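Local coordinates for protein methyltransferase (Streptococcus mutans, PDB 2B78) that is a putative S-adenosylmethionine-dependent methyltransferase that may also bind RNA, its methyl-acceptor substrate not being established, at residues Y356-L362 / N376-T382. Residues are numbered along the deposited sequence; the frame is centred on the assembly and turned at random.
Sequences YLDLQQL and NYLKVFT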
# COMPACT_ATOMS: atom_id res chain seq x y z
N TYR A 356 22.84 -1.32 6.74
CA TYR A 356 21.60 -1.54 6.00
C TYR A 356 21.73 -2.87 5.26
O TYR A 356 22.58 -3.02 4.37
CB TYR A 356 21.37 -0.42 4.99
CG TYR A 356 20.87 0.86 5.63
CD1 TYR A 356 19.50 1.13 5.72
CD2 TYR A 356 21.77 1.79 6.15
CE1 TYR A 356 19.04 2.30 6.31
CE2 TYR A 356 21.32 2.96 6.75
CZ TYR A 356 19.96 3.21 6.83
OH TYR A 356 19.52 4.35 7.43
N LEU A 357 20.90 -3.83 5.64
CA LEU A 357 20.95 -5.14 5.01
C LEU A 357 20.12 -5.20 3.74
O LEU A 357 20.45 -5.93 2.81
CB LEU A 357 20.46 -6.22 5.98
CG LEU A 357 21.23 -6.45 7.28
CD1 LEU A 357 20.60 -7.60 8.05
CD2 LEU A 357 22.69 -6.76 6.97
N ASP A 358 19.04 -4.43 3.70
CA ASP A 358 18.17 -4.48 2.53
C ASP A 358 17.12 -3.38 2.46
O ASP A 358 16.83 -2.72 3.44
CB ASP A 358 17.47 -5.84 2.54
CG ASP A 358 16.57 -6.03 1.34
OD1 ASP A 358 17.11 -6.13 0.22
OD2 ASP A 358 15.34 -6.07 1.52
N LEU A 359 16.57 -3.19 1.26
CA LEU A 359 15.49 -2.23 1.01
C LEU A 359 14.52 -2.95 0.09
O LEU A 359 14.90 -3.44 -0.97
CB LEU A 359 16.00 -0.96 0.31
CG LEU A 359 14.93 -0.04 -0.32
CD1 LEU A 359 13.94 0.45 0.74
CD2 LEU A 359 15.60 1.15 -0.99
N GLN A 360 13.27 -3.06 0.51
CA GLN A 360 12.25 -3.71 -0.30
C GLN A 360 11.19 -2.67 -0.58
O GLN A 360 10.92 -1.81 0.26
CB GLN A 360 11.62 -4.89 0.45
CG GLN A 360 12.60 -5.96 0.91
CD GLN A 360 11.97 -7.00 1.82
OE1 GLN A 360 11.19 -7.85 1.38
NE2 GLN A 360 12.30 -6.93 3.11
N GLN A 361 10.61 -2.71 -1.76
CA GLN A 361 9.56 -1.76 -2.10
C GLN A 361 8.38 -2.53 -2.67
O GLN A 361 8.23 -3.72 -2.41
CB GLN A 361 10.09 -0.69 -3.06
CG GLN A 361 11.26 0.10 -2.45
CD GLN A 361 11.49 1.45 -3.10
OE1 GLN A 361 10.71 2.39 -2.92
NE2 GLN A 361 12.58 1.56 -3.86
N LEU A 362 7.53 -1.86 -3.45
CA LEU A 362 6.34 -2.52 -3.97
C LEU A 362 6.59 -3.78 -4.79
O LEU A 362 7.51 -3.84 -5.60
CB LEU A 362 5.50 -1.54 -4.81
CG LEU A 362 4.87 -0.36 -4.07
CD1 LEU A 362 4.16 0.51 -5.08
CD2 LEU A 362 3.89 -0.84 -2.98
N ASN A 376 6.48 4.40 -6.48
CA ASN A 376 6.85 3.28 -5.63
C ASN A 376 6.88 3.77 -4.18
O ASN A 376 7.95 4.02 -3.61
CB ASN A 376 8.22 2.74 -6.04
CG ASN A 376 8.42 1.31 -5.60
OD1 ASN A 376 7.72 0.85 -4.72
ND2 ASN A 376 9.38 0.60 -6.22
N TYR A 377 5.69 3.88 -3.58
CA TYR A 377 5.54 4.41 -2.23
C TYR A 377 6.00 3.58 -1.04
O TYR A 377 6.33 4.13 0.01
CB TYR A 377 4.08 4.83 -2.02
CG TYR A 377 3.08 3.70 -2.12
CD1 TYR A 377 2.85 2.85 -1.03
CD2 TYR A 377 2.33 3.49 -3.28
CE1 TYR A 377 1.92 1.83 -1.10
CE2 TYR A 377 1.39 2.46 -3.36
CZ TYR A 377 1.19 1.64 -2.26
OH TYR A 377 0.25 0.63 -2.30
N LEU A 378 6.01 2.26 -1.17
CA LEU A 378 6.43 1.42 -0.06
C LEU A 378 7.95 1.43 0.05
O LEU A 378 8.66 1.30 -0.95
CB LEU A 378 5.93 -0.01 -0.25
CG LEU A 378 6.27 -1.07 0.80
CD1 LEU A 378 5.66 -0.68 2.15
CD2 LEU A 378 5.71 -2.41 0.37
N LYS A 379 8.45 1.60 1.27
CA LYS A 379 9.88 1.60 1.52
C LYS A 379 10.09 0.83 2.81
O LYS A 379 9.57 1.21 3.86
CB LYS A 379 10.40 3.03 1.67
CG LYS A 379 10.36 3.83 0.39
CD LYS A 379 10.55 5.31 0.65
CE LYS A 379 9.22 5.96 0.99
NZ LYS A 379 8.31 5.96 -0.19
N VAL A 380 10.84 -0.27 2.74
CA VAL A 380 11.09 -1.06 3.94
C VAL A 380 12.58 -1.34 4.03
O VAL A 380 13.16 -1.98 3.15
CB VAL A 380 10.32 -2.40 3.91
CG1 VAL A 380 10.49 -3.13 5.24
CG2 VAL A 380 8.84 -2.14 3.64
N PHE A 381 13.19 -0.83 5.10
CA PHE A 381 14.61 -1.01 5.34
C PHE A 381 14.86 -2.01 6.45
O PHE A 381 14.27 -1.92 7.52
CB PHE A 381 15.24 0.33 5.75
CG PHE A 381 15.62 1.21 4.60
CD1 PHE A 381 16.61 0.81 3.70
CD2 PHE A 381 15.02 2.45 4.43
CE1 PHE A 381 16.99 1.65 2.65
CE2 PHE A 381 15.39 3.30 3.39
CZ PHE A 381 16.39 2.89 2.49
N THR A 382 15.73 -2.98 6.18
CA THR A 382 16.09 -3.97 7.18
C THR A 382 17.49 -3.55 7.61
O THR A 382 18.41 -3.53 6.79
CB THR A 382 16.11 -5.40 6.59
OG1 THR A 382 14.78 -5.77 6.18
CG2 THR A 382 16.60 -6.40 7.63
O HOH W 1 14.13 -4.62 3.70
O HOH W 2 9.70 -2.26 -6.26
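Antiparallel edge strands often absorb an extra residue without losing their pairing, and 356-360 against 379-382 illustrates how. The strand axes approach to 4.7 Å, their directions 163° apart. Reciprocal bonds join Gln360 and Val380 (N to O 2.9 Å each way), and Thr382 N reaches Asp358 O at 3.0 Å. Thr382 O then accepts from both Leu357 N (2.8 Å) and Asp358 N (3.3 Å), a classic beta bulge. Beyond the strands, Leu362 N is held by Asn376 OD1 at 3.0 Å.

On one face the Phe381 ring is sandwiched: Leu359 CD1 lies 3.8 Å from its centroid in a CH-pi contact, while Tyr356 turns its edge to the opposite ring face, T-shaped; the Tyr356 hydroxyl bonds Glu346 of helix 338-349. The other face carries Asp358, Gln360, Val380 and Thr382, where a water links Asp358 OD2, Gln360 NE2, Val380 O and Thr382 OG1. Leu362 CD2 sits over the Tyr377 ring.

Strand 379-384 also pairs antiparallel with 325-331, so the two strands finish the seven-stranded sheet in the order 3-2-1-4-5-7-6, the signature of the Rossmann-like class I methyltransferase fold, at the edge away from the cofactor-site residues.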